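Local structure of Tat-secreted protein Rv2525c (Mycobacterium tuberculosis, 4PMQ) at residues 28-34 with 62-68; 157-163 with 174-179. The protein is thought to act as a peptidoglycan hydrolase with glycosidase activity, and shows esterase activity in vitro toward p-nitrophenyl esters of various acyl chain lengths. All coordinates share one frame; numbering follows the deposited sequence.

Overall arrangement
Both contacts join neighbouring parallel strands of one curled sheet in a TIM-barrel-like domain. Contact 1 pairs 28-34 with 62-68, and contact 2 pairs 157-163 with 174-179; their centres lie about 14 Å apart. They meet through apolar side chains. Ile-29 CG2 is 3.5 Å from Trp-160 CZ3, and Ile-29 CD1 is 3.8 Å from Leu-177 CD1. Cys-65 CB also packs on Trp-160 CZ3, at 3.7 Å. Small molecules probably carried over from crystallisation bind beside both contacts. Tyr-31 of contact 1 bonds to tartrate and glycerol, and Gln-179 of contact 2 bonds to glycerol. These ligands may mark a pocket.

Contact 1: residues 28-34 with 62-68; sequences AIRYVSD and IVSCYQY
Cys-65 carries its SG between the backbone N and the carbonyl carbon (chi1 66°), which sets the sulfur over one face of the Tyr-31 ring. SG lies 4.1 Å from the centroid of that ring, in a sulfur-aromatic contact. The same sulfur is 3.8 Å from Ile-29 CG2, so it touches both Ile-29 and Tyr-31. Ile-29 runs alongside Val-63, CG1 against CB. Ser-33 turns OG away from its own carbonyl carbon (chi1 -55°). OG accepts a bond from Gln-67 N at 2.8 Å. It also sits over one face of the Tyr-66 ring, offset toward the rim, with CD2 the nearest ring atom at 3.1 Å. Ser-33 CB adds a CH-pi contact over the same ring.

Four backbone bonds tie the strands in parallel register. Among them Arg-30 N reaches Val-63 O at 2.8 Å, with the donor nearly in line with the C=O bond. Val-32 N binds Cys-65 O in the same manner. Val-32 O is buried and has no hydrogen-bonding partner; Tyr-66 CD2 approaches it to 3.2 Å.

Past the strands, one water donates to the carbonyl oxygens of Asp-34 and Tyr-68. A second links Asp-34 N and OD2 to Tyr-66 OH. Asp-34 OD2 also forms a salt bridge with Arg-89, and Tyr-66 OH bonds to His-86. On the face opposite Ile-29, Tyr-31 and Cys-65, Arg-30 forms a salt bridge with Glu-51, and Ser-64 OG bonds to His-94.

Strands 27-31 and 61-66, with helix 49-57 between them, form a beta-alpha-beta unit. Tyr-31 OH bonds to tartrate and glycerol; Gln-67 OE1 bonds to glycerol and NE2 to Asp-110. These ligands, probably crystallisation additives, may mark a pocket. Tyr-31 and Gln-67 lie at or just past the C-terminal strand ends, where TIM barrels carry their active sites.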
loop_
_atom_site.group_PDB
_atom_site.type_symbol
_atom_site.label_atom_id
_atom_site.label_comp_id
_atom_site.label_asym_id
_atom_site.label_seq_id
_atom_site.Cartn_x
_atom_site.Cartn_y
_atom_site.Cartn_z
ATOM N N ALA A 28 -3.670 8.357 6.386
ATOM C CA ALA A 28 -3.018 8.220 5.091
ATOM C C ALA A 28 -2.354 6.855 4.962
ATOM O O ALA A 28 -1.946 6.278 5.976
ATOM C CB ALA A 28 -1.970 9.312 4.930
ATOM N N ILE A 29 -2.236 6.360 3.724
ATOM C CA ILE A 29 -1.514 5.119 3.384
ATOM C C ILE A 29 -0.234 5.633 2.788
ATOM O O ILE A 29 -0.285 6.336 1.772
ATOM C CB ILE A 29 -2.284 4.170 2.399
ATOM C CG1 ILE A 29 -3.696 3.815 2.919
ATOM C CG2 ILE A 29 -1.443 2.901 2.175
ATOM C CD1 ILE A 29 -4.626 3.296 1.892
ATOM N N ARG A 30 0.898 5.330 3.423
ATOM C CA ARG A 30 2.169 5.932 3.083
ATOM C C ARG A 30 3.249 4.919 2.706
ATOM O O ARG A 30 3.291 3.795 3.219
ATOM C CB ARG A 30 2.618 6.793 4.291
ATOM C CG ARG A 30 1.633 7.952 4.600
ATOM C CD ARG A 30 1.609 8.993 3.484
ATOM N NE ARG A 30 2.889 9.688 3.496
ATOM C CZ ARG A 30 3.844 9.563 2.579
ATOM N NH1 ARG A 30 3.643 8.815 1.491
ATOM N NH2 ARG A 30 5.008 10.192 2.738
ATOM N N TYR A 31 4.157 5.352 1.806
ATOM C CA TYR A 31 5.175 4.490 1.254
ATOM C C TYR A 31 6.333 4.219 2.175
ATOM O O TYR A 31 7.019 5.149 2.627
ATOM C CB TYR A 31 5.742 5.127 -0.020
ATOM C CG TYR A 31 4.736 5.181 -1.133
ATOM C CD1 TYR A 31 4.432 4.041 -1.877
ATOM C CD2 TYR A 31 4.063 6.363 -1.434
ATOM C CE1 TYR A 31 3.522 4.082 -2.923
ATOM C CE2 TYR A 31 3.134 6.415 -2.478
ATOM C CZ TYR A 31 2.877 5.269 -3.222
ATOM O OH TYR A 31 1.978 5.285 -4.263
ATOM N N VAL A 32 6.631 2.929 2.326
ATOM C CA VAL A 32 7.832 2.492 3.035
ATOM C C VAL A 32 8.805 1.957 1.952
ATOM O O VAL A 32 9.339 0.856 2.046
ATOM C CB VAL A 32 7.537 1.492 4.183
ATOM C CG1 VAL A 32 6.794 2.199 5.321
ATOM C CG2 VAL A 32 6.748 0.258 3.700
ATOM N N SER A 33 9.023 2.785 0.916
ATOM C CA SER A 33 9.858 2.463 -0.248
ATOM C C SER A 33 10.795 3.583 -0.629
ATOM O O SER A 33 10.532 4.753 -0.364
ATOM C CB SER A 33 8.973 2.200 -1.460
ATOM O OG SER A 33 8.029 1.195 -1.194
ATOM N N ASP A 34 11.883 3.219 -1.307
ATOM C CA ASP A 34 12.840 4.174 -1.846
ATOM C C ASP A 34 12.281 4.784 -3.117
ATOM O O ASP A 34 11.313 4.268 -3.691
ATOM C CB ASP A 34 14.168 3.466 -2.152
ATOM C CG ASP A 34 14.880 2.962 -0.905
ATOM O OD1 ASP A 34 15.163 3.782 -0.004
ATOM O OD2 ASP A 34 15.143 1.752 -0.828
ATOM N N ILE A 62 -2.345 5.719 10.325
ATOM C CA ILE A 62 -1.269 5.506 9.354
ATOM C C ILE A 62 -1.331 4.072 8.904
ATOM O O ILE A 62 -1.528 3.179 9.739
ATOM C CB ILE A 62 0.146 5.832 9.937
ATOM C CG1 ILE A 62 0.173 7.237 10.588
ATOM C CG2 ILE A 62 1.263 5.686 8.851
ATOM C CD1 ILE A 62 1.403 7.548 11.479
ATOM N N VAL A 63 -1.084 3.849 7.613
ATOM C CA VAL A 63 -1.020 2.517 7.019
ATOM C C VAL A 63 0.206 2.489 6.119
ATOM O O VAL A 63 0.435 3.462 5.403
ATOM C CB VAL A 63 -2.309 2.162 6.228
ATOM C CG1 VAL A 63 -2.168 0.799 5.551
ATOM C CG2 VAL A 63 -3.532 2.159 7.154
ATOM N N SER A 64 0.924 1.364 6.075
ATOM C CA SER A 64 2.124 1.285 5.234
ATOM C C SER A 64 1.887 0.528 3.926
ATOM O O SER A 64 1.235 -0.517 3.922
ATOM C CB SER A 64 3.253 0.578 5.976
ATOM O OG SER A 64 3.710 1.317 7.095
ATOM N N CYS A 65 2.474 1.034 2.825
ATOM C CA CYS A 65 2.420 0.319 1.563
ATOM C C CYS A 65 3.783 0.383 0.909
ATOM O O CYS A 65 4.600 1.247 1.236
ATOM C CB CYS A 65 1.335 0.868 0.645
ATOM S SG CYS A 65 1.648 2.551 0.075
ATOM N N TYR A 66 4.033 -0.541 0.023
ATOM C CA TYR A 66 5.336 -0.616 -0.622
ATOM C C TYR A 66 5.194 -0.635 -2.114
ATOM O O TYR A 66 4.520 -1.518 -2.633
ATOM C CB TYR A 66 6.070 -1.900 -0.174
ATOM C CG TYR A 66 7.489 -1.977 -0.691
ATOM C CD1 TYR A 66 7.759 -2.415 -1.993
ATOM C CD2 TYR A 66 8.562 -1.593 0.109
ATOM C CE1 TYR A 66 9.060 -2.436 -2.495
ATOM C CE2 TYR A 66 9.872 -1.595 -0.386
ATOM C CZ TYR A 66 10.111 -2.014 -1.689
ATOM O OH TYR A 66 11.391 -2.065 -2.172
ATOM N N GLN A 67 5.893 0.255 -2.801
ATOM C CA GLN A 67 5.999 0.214 -4.264
ATOM C C GLN A 67 7.280 0.890 -4.642
ATOM O O GLN A 67 7.433 2.088 -4.399
ATOM C CB GLN A 67 4.815 0.856 -4.992
ATOM C CG GLN A 67 4.936 0.605 -6.512
ATOM C CD GLN A 67 3.790 1.056 -7.360
ATOM O OE1 GLN A 67 2.692 1.334 -6.882
ATOM N NE2 GLN A 67 4.020 1.067 -8.666
ATOM N N TYR A 68 8.189 0.132 -5.230
ATOM C CA TYR A 68 9.457 0.704 -5.655
ATOM C C TYR A 68 9.433 0.932 -7.169
ATOM O O TYR A 68 9.534 2.074 -7.606
ATOM C CB TYR A 68 10.648 -0.174 -5.230
ATOM C CG TYR A 68 11.971 0.333 -5.776
ATOM C CD1 TYR A 68 12.630 1.412 -5.183
ATOM C CD2 TYR A 68 12.580 -0.282 -6.866
ATOM C CE1 TYR A 68 13.850 1.887 -5.691
ATOM C CE2 TYR A 68 13.790 0.188 -7.386
ATOM C CZ TYR A 68 14.438 1.249 -6.776
ATOM O OH TYR A 68 15.644 1.679 -7.306
HETATM O O HOH W 1 9.987 4.387 -6.231
HETATM O O HOH W 2 12.543 0.443 -1.684
#

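Contact 2: residues 157-163 with 174-179; sequences SYFWQHN and AAHLHQ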
loop_
_atom_site.group_PDB
_atom_site.type_symbol
_atom_site.label_atom_id
_atom_site.label_comp_id
_atom_site.label_asym_id
_atom_site.label_seq_id
_atom_site.Cartn_x
_atom_site.Cartn_y
_atom_site.Cartn_z
ATOM N N SER A 157 -2.774 -11.336 4.226
ATOM C CA SER A 157 -3.772 -11.213 5.296
ATOM C C SER A 157 -4.614 -9.955 5.141
ATOM O O SER A 157 -5.698 -9.874 5.715
ATOM C CB SER A 157 -3.088 -11.214 6.667
ATOM O OG SER A 157 -2.575 -12.512 6.935
ATOM N N TYR A 158 -4.068 -8.934 4.448
ATOM C CA TYR A 158 -4.761 -7.652 4.241
ATOM C C TYR A 158 -4.847 -7.383 2.754
ATOM O O TYR A 158 -3.914 -7.672 1.998
ATOM C CB TYR A 158 -4.039 -6.503 4.945
ATOM C CG TYR A 158 -4.132 -6.556 6.457
ATOM C CD1 TYR A 158 -5.151 -5.893 7.128
ATOM C CD2 TYR A 158 -3.158 -7.215 7.219
ATOM C CE1 TYR A 158 -5.246 -5.920 8.519
ATOM C CE2 TYR A 158 -3.255 -7.271 8.617
ATOM C CZ TYR A 158 -4.291 -6.595 9.260
ATOM O OH TYR A 158 -4.420 -6.562 10.629
ATOM N N PHE A 159 -5.993 -6.803 2.325
ATOM C CA PHE A 159 -6.217 -6.597 0.901
ATOM C C PHE A 159 -6.708 -5.174 0.633
ATOM O O PHE A 159 -7.645 -4.693 1.269
ATOM C CB PHE A 159 -7.232 -7.654 0.413
ATOM C CG PHE A 159 -6.723 -9.052 0.676
ATOM C CD1 PHE A 159 -5.700 -9.594 -0.103
ATOM C CD2 PHE A 159 -7.173 -9.779 1.777
ATOM C CE1 PHE A 159 -5.170 -10.854 0.184
ATOM C CE2 PHE A 159 -6.633 -11.045 2.069
ATOM C CZ PHE A 159 -5.626 -11.566 1.277
ATOM N N TRP A 160 -6.054 -4.501 -0.303
ATOM C CA TRP A 160 -6.378 -3.126 -0.673
ATOM C C TRP A 160 -6.669 -3.128 -2.151
ATOM O O TRP A 160 -5.773 -3.392 -2.957
ATOM C CB TRP A 160 -5.186 -2.207 -0.314
ATOM C CG TRP A 160 -5.289 -0.784 -0.781
ATOM C CD1 TRP A 160 -6.413 -0.108 -1.166
ATOM C CD2 TRP A 160 -4.204 0.151 -0.871
ATOM N NE1 TRP A 160 -6.094 1.191 -1.504
ATOM C CE2 TRP A 160 -4.742 1.376 -1.331
ATOM C CE3 TRP A 160 -2.831 0.079 -0.574
ATOM C CZ2 TRP A 160 -3.940 2.491 -1.605
ATOM C CZ3 TRP A 160 -2.035 1.179 -0.855
ATOM C CH2 TRP A 160 -2.593 2.383 -1.322
ATOM N N GLN A 161 -7.958 -2.956 -2.499
ATOM C CA GLN A 161 -8.362 -3.073 -3.887
ATOM C C GLN A 161 -8.083 -1.842 -4.719
ATOM O O GLN A 161 -8.454 -0.731 -4.305
ATOM C CB GLN A 161 -9.864 -3.388 -3.979
ATOM C CG GLN A 161 -10.341 -3.560 -5.433
ATOM C CD GLN A 161 -11.832 -3.815 -5.469
ATOM O OE1 GLN A 161 -12.354 -4.518 -4.605
ATOM N NE2 GLN A 161 -12.540 -3.191 -6.409
ATOM N N HIS A 162 -7.520 -2.054 -5.932
ATOM C CA HIS A 162 -7.441 -0.998 -6.963
ATOM C C HIS A 162 -8.394 -1.401 -8.092
ATOM O O HIS A 162 -8.802 -2.559 -8.173
ATOM C CB HIS A 162 -6.037 -0.648 -7.474
ATOM C CG HIS A 162 -5.314 -1.699 -8.259
ATOM N ND1 HIS A 162 -5.695 -2.037 -9.562
ATOM C CD2 HIS A 162 -4.162 -2.343 -7.962
ATOM C CE1 HIS A 162 -4.771 -2.882 -10.002
ATOM N NE2 HIS A 162 -3.827 -3.099 -9.079
ATOM N N ASN A 163 -8.765 -0.460 -8.942
ATOM C CA ASN A 163 -9.801 -0.718 -9.945
ATOM C C ASN A 163 -9.298 -1.059 -11.367
ATOM O O ASN A 163 -10.115 -1.191 -12.284
ATOM C CB ASN A 163 -10.719 0.496 -9.990
ATOM C CG ASN A 163 -11.583 0.572 -8.748
ATOM O OD1 ASN A 163 -11.640 -0.381 -7.931
ATOM N ND2 ASN A 163 -12.298 1.678 -8.602
ATOM N N ALA A 174 -13.582 -9.343 0.611
ATOM C CA ALA A 174 -12.430 -9.596 1.494
ATOM C C ALA A 174 -11.566 -8.332 1.697
ATOM O O ALA A 174 -10.691 -8.333 2.569
ATOM C CB ALA A 174 -11.557 -10.708 0.922
ATOM N N ALA A 175 -11.784 -7.276 0.882
ATOM C CA ALA A 175 -10.910 -6.088 0.952
ATOM C C ALA A 175 -11.101 -5.294 2.248
ATOM O O ALA A 175 -12.226 -5.147 2.757
ATOM C CB ALA A 175 -11.143 -5.181 -0.247
ATOM N N HIS A 176 -9.976 -4.809 2.802
ATOM C CA HIS A 176 -9.929 -3.972 3.997
ATOM C C HIS A 176 -10.009 -2.508 3.596
ATOM O O HIS A 176 -10.551 -1.692 4.335
ATOM C CB HIS A 176 -8.620 -4.237 4.742
ATOM C CG HIS A 176 -8.526 -5.652 5.216
ATOM N ND1 HIS A 176 -8.182 -6.680 4.354
ATOM C CD2 HIS A 176 -8.875 -6.180 6.412
ATOM C CE1 HIS A 176 -8.241 -7.789 5.072
ATOM N NE2 HIS A 176 -8.672 -7.540 6.319
ATOM N N LEU A 177 -9.451 -2.183 2.411
ATOM C CA LEU A 177 -9.362 -0.843 1.849
ATOM C C LEU A 177 -9.721 -0.891 0.391
ATOM O O LEU A 177 -9.459 -1.912 -0.247
ATOM C CB LEU A 177 -7.924 -0.316 1.985
ATOM C CG LEU A 177 -7.367 -0.308 3.411
ATOM C CD1 LEU A 177 -5.864 0.001 3.445
ATOM C CD2 LEU A 177 -8.124 0.676 4.308
ATOM N N HIS A 178 -10.258 0.204 -0.149
ATOM C CA HIS A 178 -10.583 0.264 -1.590
ATOM C C HIS A 178 -10.200 1.631 -2.172
ATOM O O HIS A 178 -10.699 2.649 -1.720
ATOM C CB HIS A 178 -12.077 -0.035 -1.827
ATOM C CG HIS A 178 -12.542 -0.000 -3.249
ATOM N ND1 HIS A 178 -13.883 0.100 -3.544
ATOM C CD2 HIS A 178 -11.847 -0.131 -4.411
ATOM C CE1 HIS A 178 -13.973 0.076 -4.869
ATOM N NE2 HIS A 178 -12.775 -0.033 -5.440
ATOM N N GLN A 179 -9.322 1.639 -3.172
ATOM C CA GLN A 179 -8.920 2.865 -3.854
ATOM C C GLN A 179 -10.060 3.229 -4.802
ATOM O O GLN A 179 -10.337 2.466 -5.738
ATOM C CB GLN A 179 -7.598 2.642 -4.582
ATOM C CG GLN A 179 -6.956 3.957 -5.029
ATOM C CD GLN A 179 -5.615 3.660 -5.625
ATOM O OE1 GLN A 179 -5.513 2.880 -6.568
ATOM N NE2 GLN A 179 -4.559 4.308 -5.119
HETATM O O HOH W 3 -7.655 2.278 -8.366
#
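Trp-160 lays its indole against Leu-177, with CD1 3.5 Å from Leu-177 CB, and this is the tightly packed, buried part of the contact. Leu-177 CD1 lies over one face of the indole, offset toward the rim. Gln-179 N comes to the edge of the same ring, while NE1 bonds to Asn-195 on strand 190-197. Gln-161 N donates to Leu-177 O at 2.9 Å, and Gln-179 N donates to Gln-161 O at 2.8 Å. The side chain of Gln-161 runs alongside buried His-178, with CD over the face of that ring. Its OE1 bonds to His-172 N. Its NE2 makes a weak bond to Asn-163 OD1 and also reaches Tyr-170 O.

Toward the more exposed ends, side chains and water take over. At one end, the edge of Tyr-158 meets the face of His-176, with ring planes at 51°. Tyr-158 CD1 stands over the centre of the imidazole. A chi1 of -63° swings this imidazole back toward 157-163, which lets ND1 take the N-H of Phe-159 at 3.0 Å, tilted out of the ring plane. Phe-159 O in turn takes two donors, a short bond from His-176 N and a longer one from Leu-177 N at 3.3 Å. At the other end is exposed Asn-163. A water joins its backbone N to Gln-179 OE1, which also bonds to Tyr-141.

The two histidines play opposite chemical roles. His-178 NE2 donates in its ring plane to a lone pair of Asn-163 OD1, at 2.8 Å, so it carries a proton. His-176 ND1 accepts from the backbone, and its proton is therefore probably on NE2. Each imidazole thus extends the hydrogen bonding between the strands beyond the backbone ladder.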